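Local atomic coordinates of CalU16 (Micromonospora echinospora, PDB entry 4FPW), a protein that probably protects its enediyne-producing host as a self-sacrifice resistance protein, built on the AHA1-family, Bet v 1-like fold. Residues 5-13 against 169-177; 25-36 against 128-139. All coordinates share one frame; numbering follows the deposited sequence.

Interaction 1 (5-13 against 169-177)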
# COMPACT_ATOMS: atom_id res chain seq x y z
N ALA A 5 7.27 -13.39 3.97
CA ALA A 5 8.54 -12.72 4.26
C ALA A 5 8.75 -11.53 3.31
O ALA A 5 8.73 -11.72 2.09
CB ALA A 5 9.70 -13.70 4.13
N THR A 6 8.98 -10.34 3.87
CA THR A 6 8.95 -9.09 3.08
C THR A 6 10.35 -8.49 2.76
O THR A 6 11.25 -8.47 3.61
CB THR A 6 8.07 -7.97 3.71
OG1 THR A 6 8.85 -6.79 3.95
CG2 THR A 6 7.36 -8.41 5.00
N GLU A 7 10.45 -8.00 1.53
CA GLU A 7 11.60 -7.28 1.01
C GLU A 7 11.16 -5.86 0.75
O GLU A 7 10.25 -5.61 -0.06
CB GLU A 7 12.06 -7.91 -0.32
CG GLU A 7 13.25 -7.23 -0.98
CD GLU A 7 13.61 -7.87 -2.31
OE1 GLU A 7 12.90 -7.60 -3.30
OE2 GLU A 7 14.61 -8.64 -2.37
N ARG A 8 11.81 -4.93 1.44
CA ARG A 8 11.55 -3.51 1.28
C ARG A 8 12.50 -2.92 0.27
O ARG A 8 13.63 -3.39 0.12
CB ARG A 8 11.78 -2.78 2.59
CG ARG A 8 10.85 -3.19 3.71
CD ARG A 8 11.25 -2.48 5.00
NE ARG A 8 10.78 -3.24 6.15
CZ ARG A 8 11.54 -3.95 6.97
NH1 ARG A 8 12.85 -3.99 6.83
NH2 ARG A 8 10.97 -4.62 7.97
N ALA A 9 12.05 -1.85 -0.38
CA ALA A 9 12.87 -1.14 -1.36
C ALA A 9 12.39 0.30 -1.62
O ALA A 9 11.38 0.78 -1.05
CB ALA A 9 12.92 -1.93 -2.66
N LEU A 10 13.16 0.99 -2.46
CA LEU A 10 12.91 2.37 -2.83
C LEU A 10 12.90 2.48 -4.34
O LEU A 10 13.75 1.93 -5.01
CB LEU A 10 13.99 3.28 -2.24
CG LEU A 10 14.02 3.26 -0.71
CD1 LEU A 10 15.18 4.11 -0.20
CD2 LEU A 10 12.71 3.76 -0.12
N GLY A 11 11.90 3.19 -4.85
CA GLY A 11 11.81 3.52 -6.26
C GLY A 11 11.77 5.03 -6.49
O GLY A 11 12.16 5.83 -5.63
N ARG A 12 11.29 5.39 -7.67
CA ARG A 12 11.26 6.78 -8.13
C ARG A 12 10.11 6.97 -9.10
O ARG A 12 9.89 6.13 -9.99
CB ARG A 12 12.57 7.16 -8.82
CG ARG A 12 13.69 7.62 -7.89
CD ARG A 12 14.98 7.92 -8.65
NE ARG A 12 16.16 8.04 -7.78
CZ ARG A 12 16.39 9.04 -6.92
NH1 ARG A 12 15.51 10.03 -6.75
NH2 ARG A 12 17.50 9.05 -6.20
N ARG A 13 9.36 8.06 -8.91
CA ARG A 13 8.25 8.36 -9.81
C ARG A 13 7.89 9.84 -9.98
O ARG A 13 8.14 10.70 -9.12
CB ARG A 13 7.00 7.57 -9.41
CG ARG A 13 6.64 6.47 -10.40
CD ARG A 13 5.85 5.37 -9.73
NE ARG A 13 4.51 5.79 -9.31
CZ ARG A 13 3.37 5.28 -9.78
NH1 ARG A 13 3.34 4.33 -10.73
NH2 ARG A 13 2.22 5.73 -9.30
N ARG A 169 10.69 -1.26 12.19
CA ARG A 169 10.33 -1.05 10.79
C ARG A 169 10.67 0.38 10.35
O ARG A 169 11.16 0.59 9.25
CB ARG A 169 8.86 -1.39 10.53
CG ARG A 169 8.58 -2.90 10.51
CD ARG A 169 7.12 -3.24 10.22
NE ARG A 169 6.85 -4.68 10.22
CZ ARG A 169 5.65 -5.26 10.26
NH1 ARG A 169 4.53 -4.54 10.32
NH2 ARG A 169 5.55 -6.58 10.24
N GLY A 170 10.46 1.36 11.21
CA GLY A 170 10.86 2.73 10.91
C GLY A 170 12.36 2.89 10.70
O GLY A 170 12.79 3.61 9.81
N GLU A 171 13.15 2.24 11.55
CA GLU A 171 14.62 2.25 11.39
C GLU A 171 15.05 1.66 10.03
O GLU A 171 15.96 2.18 9.38
CB GLU A 171 15.30 1.51 12.54
CG GLU A 171 15.41 2.33 13.82
CD GLU A 171 15.70 1.48 15.04
OE1 GLU A 171 16.18 0.33 14.88
OE2 GLU A 171 15.44 1.95 16.16
N ALA A 172 14.39 0.59 9.61
CA ALA A 172 14.68 -0.02 8.31
C ALA A 172 14.42 0.91 7.14
O ALA A 172 15.27 1.06 6.26
CB ALA A 172 13.87 -1.30 8.15
N TRP A 173 13.25 1.54 7.10
CA TRP A 173 12.96 2.53 6.06
C TRP A 173 13.85 3.78 6.21
O TRP A 173 14.38 4.30 5.23
CB TRP A 173 11.50 2.92 6.11
CG TRP A 173 10.57 1.86 5.68
CD1 TRP A 173 9.68 1.20 6.46
CD2 TRP A 173 10.41 1.34 4.36
NE1 TRP A 173 8.95 0.31 5.71
CE2 TRP A 173 9.39 0.37 4.42
CE3 TRP A 173 11.03 1.61 3.14
CZ2 TRP A 173 8.97 -0.34 3.29
CZ3 TRP A 173 10.61 0.92 2.03
CH2 TRP A 173 9.59 -0.06 2.11
N ALA A 174 14.04 4.25 7.45
CA ALA A 174 14.90 5.41 7.69
C ALA A 174 16.30 5.18 7.17
O ALA A 174 16.89 6.07 6.55
CB ALA A 174 14.94 5.75 9.17
N ALA A 175 16.84 3.98 7.41
CA ALA A 175 18.20 3.64 7.01
C ALA A 175 18.32 3.44 5.51
O ALA A 175 19.33 3.78 4.92
CB ALA A 175 18.68 2.39 7.74
N LEU A 176 17.30 2.88 4.88
CA LEU A 176 17.26 2.78 3.42
C LEU A 176 17.14 4.17 2.77
O LEU A 176 17.65 4.38 1.67
CB LEU A 176 16.08 1.91 2.95
CG LEU A 176 16.12 0.42 3.27
CD1 LEU A 176 14.77 -0.21 2.96
CD2 LEU A 176 17.23 -0.28 2.49
N VAL A 177 16.45 5.10 3.43
CA VAL A 177 16.25 6.45 2.88
C VAL A 177 17.53 7.28 2.98
O VAL A 177 17.81 8.09 2.10
CB VAL A 177 15.04 7.16 3.53
CG1 VAL A 177 15.03 8.66 3.24
CG2 VAL A 177 13.75 6.52 3.03
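Arg8 and Trp173 make the main contact, an aliphatic chain laid over an indole face. Arg8 CD sits 3.8 Å from the centroid of the Trp173 six-membered ring, 27° off its normal and offset toward the rim, which makes a CH-pi contact. Arg8 CB and CG follow on the same side of the ring, Arg8 CG coming to 3.4 Å from Trp173 CZ2. The Arg8 chain starts beside its own backbone N (chi1 -64°) and then runs extended to NE, so the methylenes cross the indole and carry the guanidinium past it. That group is tilted against the ring plane, and its cation-pi attraction is at most weak. Ala172 CB covers one guanidinium face, 3.2 Å from Arg8 NH1.

At the edge of the indole, Ala9 O lies in the ring plane, 3.2 Å from Trp173 CZ3, and Leu10 CD2 is 4.1 Å from the same carbon. Leu10 CD1 comes closest to the helix at Leu176 O (3.1 Å) and also meets Leu176 CB and Val177 CG2. Two residues earlier on the same face of the strand, Arg8 CB touches Leu176 CD1.

The polar ends converge on Glu129 of helix 118-138, outside both segments: its carboxylate makes a salt bridge with Arg8 NE and accepts a hydrogen bond from Trp173 NE1. Arg169 reaches it only as a long, weak ion pair and makes its own salt bridge with Asp133.

Helix 161-177 crosses edge strand 7-15 at -38°, consistent with the C-terminal helix lying on the sheet in the helix-grip fold of the Bet v 1-like clan.

Interaction 2 (25-36 against 128-139)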
# COMPACT_ATOMS: atom_id res chain seq x y z
N ILE A 25 7.10 -2.50 -1.20
CA ILE A 25 6.97 -3.61 -0.30
C ILE A 25 6.62 -4.82 -1.14
O ILE A 25 5.69 -4.75 -1.95
CB ILE A 25 5.87 -3.35 0.73
CG1 ILE A 25 6.39 -2.36 1.76
CG2 ILE A 25 5.42 -4.64 1.41
CD1 ILE A 25 5.28 -1.72 2.57
N ARG A 26 7.39 -5.90 -0.96
CA ARG A 26 7.19 -7.13 -1.69
C ARG A 26 6.97 -8.25 -0.71
O ARG A 26 7.77 -8.46 0.22
CB ARG A 26 8.40 -7.46 -2.56
CG ARG A 26 8.90 -6.30 -3.43
CD ARG A 26 9.85 -6.81 -4.50
NE ARG A 26 10.18 -5.78 -5.48
CZ ARG A 26 11.29 -5.03 -5.49
NH1 ARG A 26 12.23 -5.15 -4.55
NH2 ARG A 26 11.45 -4.14 -6.46
N GLN A 27 5.89 -8.98 -0.93
CA GLN A 27 5.48 -10.07 -0.08
C GLN A 27 4.85 -11.12 -0.95
O GLN A 27 4.11 -10.80 -1.90
CB GLN A 27 4.45 -9.61 0.92
CG GLN A 27 4.94 -8.53 1.86
CD GLN A 27 3.90 -8.23 2.92
OE1 GLN A 27 2.76 -7.92 2.59
NE2 GLN A 27 4.29 -8.33 4.19
N ARG A 28 5.15 -12.37 -0.63
CA ARG A 28 4.64 -13.47 -1.40
C ARG A 28 3.53 -14.09 -0.58
O ARG A 28 3.65 -14.23 0.64
CB ARG A 28 5.75 -14.46 -1.68
CG ARG A 28 5.61 -15.10 -3.04
CD ARG A 28 6.27 -16.45 -3.11
NE ARG A 28 5.43 -17.39 -3.83
CZ ARG A 28 5.69 -18.69 -3.93
NH1 ARG A 28 6.77 -19.21 -3.35
NH2 ARG A 28 4.85 -19.48 -4.61
N TYR A 29 2.43 -14.44 -1.25
CA TYR A 29 1.36 -15.17 -0.58
C TYR A 29 1.06 -16.46 -1.29
O TYR A 29 1.17 -16.57 -2.51
CB TYR A 29 0.08 -14.35 -0.45
CG TYR A 29 0.30 -13.04 0.25
CD1 TYR A 29 0.31 -12.96 1.64
CD2 TYR A 29 0.49 -11.88 -0.47
CE1 TYR A 29 0.52 -11.76 2.28
CE2 TYR A 29 0.70 -10.68 0.16
CZ TYR A 29 0.71 -10.62 1.53
OH TYR A 29 0.91 -9.39 2.12
N ASP A 30 0.64 -17.41 -0.47
CA ASP A 30 0.37 -18.79 -0.83
C ASP A 30 -1.11 -18.94 -1.22
O ASP A 30 -1.71 -20.00 -1.03
CB ASP A 30 0.69 -19.63 0.42
CG ASP A 30 0.88 -21.09 0.15
OD1 ASP A 30 1.04 -21.50 -1.03
OD2 ASP A 30 0.87 -21.84 1.15
N ALA A 31 -1.70 -17.86 -1.72
CA ALA A 31 -3.05 -17.87 -2.25
C ALA A 31 -2.92 -17.45 -3.70
O ALA A 31 -1.90 -16.92 -4.08
CB ALA A 31 -3.93 -16.91 -1.48
N PRO A 32 -3.94 -17.73 -4.52
CA PRO A 32 -3.75 -17.33 -5.90
C PRO A 32 -4.10 -15.86 -6.14
O PRO A 32 -4.72 -15.22 -5.29
CB PRO A 32 -4.65 -18.29 -6.69
CG PRO A 32 -5.63 -18.85 -5.70
CD PRO A 32 -5.04 -18.68 -4.33
N VAL A 33 -3.69 -15.35 -7.30
CA VAL A 33 -3.87 -13.95 -7.72
C VAL A 33 -5.29 -13.41 -7.54
O VAL A 33 -5.46 -12.30 -7.03
CB VAL A 33 -3.46 -13.80 -9.20
CG1 VAL A 33 -4.07 -12.56 -9.84
CG2 VAL A 33 -1.95 -13.78 -9.33
N ASP A 34 -6.29 -14.17 -7.97
CA ASP A 34 -7.69 -13.73 -7.85
C ASP A 34 -8.06 -13.42 -6.41
O ASP A 34 -8.50 -12.32 -6.08
CB ASP A 34 -8.67 -14.79 -8.37
CG ASP A 34 -8.91 -14.67 -9.84
OD1 ASP A 34 -10.10 -14.62 -10.23
OD2 ASP A 34 -7.92 -14.63 -10.61
N GLU A 35 -7.87 -14.42 -5.56
CA GLU A 35 -8.24 -14.35 -4.16
C GLU A 35 -7.57 -13.16 -3.51
O GLU A 35 -8.19 -12.46 -2.73
CB GLU A 35 -7.84 -15.64 -3.43
CG GLU A 35 -8.57 -16.89 -3.92
CD GLU A 35 -8.15 -18.17 -3.21
OE1 GLU A 35 -7.81 -18.12 -2.00
OE2 GLU A 35 -8.16 -19.24 -3.85
N VAL A 36 -6.31 -12.92 -3.85
CA VAL A 36 -5.56 -11.82 -3.29
C VAL A 36 -6.12 -10.51 -3.85
O VAL A 36 -6.30 -9.55 -3.11
CB VAL A 36 -4.05 -11.93 -3.58
CG1 VAL A 36 -3.30 -10.75 -3.01
CG2 VAL A 36 -3.48 -13.23 -3.02
N TRP A 128 1.92 0.83 5.71
CA TRP A 128 1.46 -0.29 4.88
C TRP A 128 1.90 -1.63 5.42
O TRP A 128 1.17 -2.61 5.33
CB TRP A 128 1.92 -0.14 3.44
CG TRP A 128 1.13 0.88 2.75
CD1 TRP A 128 1.54 2.11 2.38
CD2 TRP A 128 -0.26 0.78 2.39
NE1 TRP A 128 0.51 2.79 1.80
CE2 TRP A 128 -0.60 2.00 1.78
CE3 TRP A 128 -1.22 -0.23 2.48
CZ2 TRP A 128 -1.89 2.26 1.27
CZ3 TRP A 128 -2.50 0.03 1.99
CH2 TRP A 128 -2.82 1.26 1.38
N GLU A 129 3.10 -1.69 5.99
CA GLU A 129 3.60 -2.96 6.52
C GLU A 129 2.71 -3.45 7.63
O GLU A 129 2.37 -4.64 7.66
CB GLU A 129 5.02 -2.82 7.02
CG GLU A 129 6.06 -3.10 5.96
CD GLU A 129 7.46 -2.99 6.52
OE1 GLU A 129 7.98 -1.87 6.62
OE2 GLU A 129 8.02 -4.02 6.91
N MSE A 130 2.31 -2.55 8.53
CA MSE A 130 1.40 -2.89 9.63
C MSE A 130 0.12 -3.42 9.05
O MSE A 130 -0.43 -4.43 9.51
CB MSE A 130 1.03 -1.68 10.47
CG MSE A 130 2.22 -1.00 11.16
SE MSE A 130 3.10 -2.18 12.49
CE MSE A 130 4.66 -1.05 12.53
N ALA A 131 -0.38 -2.74 8.03
CA ALA A 131 -1.62 -3.12 7.38
C ALA A 131 -1.51 -4.46 6.65
O ALA A 131 -2.44 -5.27 6.69
CB ALA A 131 -2.07 -2.04 6.42
N LEU A 132 -0.40 -4.67 5.96
CA LEU A 132 -0.19 -5.93 5.25
C LEU A 132 -0.07 -7.12 6.22
O LEU A 132 -0.38 -8.24 5.83
CB LEU A 132 1.02 -5.83 4.31
CG LEU A 132 0.71 -4.96 3.08
CD1 LEU A 132 1.98 -4.60 2.34
CD2 LEU A 132 -0.30 -5.61 2.13
N ASP A 133 0.31 -6.87 7.48
CA ASP A 133 0.20 -7.92 8.52
C ASP A 133 -1.20 -8.48 8.59
O ASP A 133 -1.38 -9.69 8.62
CB ASP A 133 0.56 -7.41 9.92
CG ASP A 133 2.03 -7.18 10.11
OD1 ASP A 133 2.82 -7.45 9.18
OD2 ASP A 133 2.41 -6.73 11.20
N PHE A 134 -2.19 -7.59 8.61
CA PHE A 134 -3.57 -8.03 8.77
C PHE A 134 -4.11 -8.66 7.48
O PHE A 134 -4.93 -9.58 7.53
CB PHE A 134 -4.44 -6.92 9.35
CG PHE A 134 -4.13 -6.66 10.81
CD1 PHE A 134 -4.88 -7.24 11.82
CD2 PHE A 134 -3.02 -5.88 11.17
CE1 PHE A 134 -4.55 -7.03 13.15
CE2 PHE A 134 -2.69 -5.67 12.50
CZ PHE A 134 -3.46 -6.24 13.49
N LEU A 135 -3.61 -8.23 6.33
CA LEU A 135 -3.85 -8.97 5.10
C LEU A 135 -3.32 -10.40 5.27
O LEU A 135 -4.06 -11.36 5.11
CB LEU A 135 -3.20 -8.28 3.90
CG LEU A 135 -3.21 -9.07 2.59
CD1 LEU A 135 -4.61 -9.47 2.16
CD2 LEU A 135 -2.52 -8.26 1.50
N GLY A 136 -2.05 -10.51 5.63
CA GLY A 136 -1.43 -11.79 5.91
C GLY A 136 -2.28 -12.62 6.84
O GLY A 136 -2.64 -13.75 6.49
N MSE A 137 -2.62 -12.08 8.01
CA MSE A 137 -3.52 -12.77 8.95
C MSE A 137 -4.81 -13.17 8.26
O MSE A 137 -5.33 -14.27 8.48
CB MSE A 137 -3.89 -11.88 10.12
CG MSE A 137 -2.77 -11.60 11.11
SE MSE A 137 -3.42 -10.94 12.66
CE MSE A 137 -2.04 -9.88 13.11
N PHE A 138 -5.34 -12.27 7.44
CA PHE A 138 -6.64 -12.48 6.80
C PHE A 138 -6.55 -13.64 5.81
O PHE A 138 -7.40 -14.53 5.83
CB PHE A 138 -7.10 -11.21 6.10
CG PHE A 138 -8.31 -11.39 5.24
CD1 PHE A 138 -9.47 -11.93 5.76
CD2 PHE A 138 -8.30 -10.97 3.92
CE1 PHE A 138 -10.60 -12.08 4.97
CE2 PHE A 138 -9.42 -11.12 3.12
CZ PHE A 138 -10.58 -11.67 3.65
N ILE A 139 -5.53 -13.62 4.97
CA ILE A 139 -5.22 -14.78 4.12
C ILE A 139 -4.69 -15.90 5.01
O ILE A 139 -5.18 -17.02 4.95
CB ILE A 139 -4.20 -14.45 3.01
CG1 ILE A 139 -4.79 -13.43 2.03
CG2 ILE A 139 -3.79 -15.71 2.24
CD1 ILE A 139 -3.76 -12.74 1.18
O HOH W 1 3.74 -6.80 6.34
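Glu129 O is held by two donors, the helical N-H of Asp133 and water 1, the latter at 2.9 Å; the water in turn accepts a weak bond from Gln27 NE2. It therefore links the Gln27 side-chain amide to the helix backbone. The other end of that amide turns to Leu132: extended beyond CG (chi2 -174°), the side chain brings Gln27 OE1 to 3.2 Å from Leu132 CB. Tyr29 OH donates to the same OE1, though the modelled distance is too short to be trusted.

Around this polar patch the packing is apolar. Ile25 CG2 meets Leu132 CD1 tip to tip at 3.6 Å, while Ile25 CD1 lies against Trp128 CB and Glu129 CG. Tyr29 passes obliquely by Leu135, its CZ 4.0 Å from Leu135 CD2. Ile139 CD1 stands 4.1 Å above one face of the Tyr29 ring, toward its rim. Ile139 CG2 packs on Ala31 CB at 3.9 Å.

Helix 118-138 packs along residues 25-29 of strand 20-29, the axes 14° apart, and Ile139 CD1 carries the contact on to Val36 of helix 33-41. Strand 106-115 lies beside strand 20-29, helix 43-49 against Leu135 and Phe138, and helix 161-177 touches Ile25 and Met130.

Overall arrangement
The centres of interactions 1 and 2 lie about 18 Å apart, on two adjacent strands of one antiparallel sheet. Edge strand 7-15 receives helix 161-177 in interaction 1, and its neighbour 20-29 receives helix 118-138 in interaction 2. The two strands follow each other early in the chain and the two helices follow each other at its end, with most of the sheet between, so residues 25-36 and 128-139 both fall between the ends that interaction 1 brings together. The contacts also meet directly: Glu7 and Arg26 form a salt bridge, and Thr6 packs on Gln27. Together they join the chain's beginning to its end in a single compact domain.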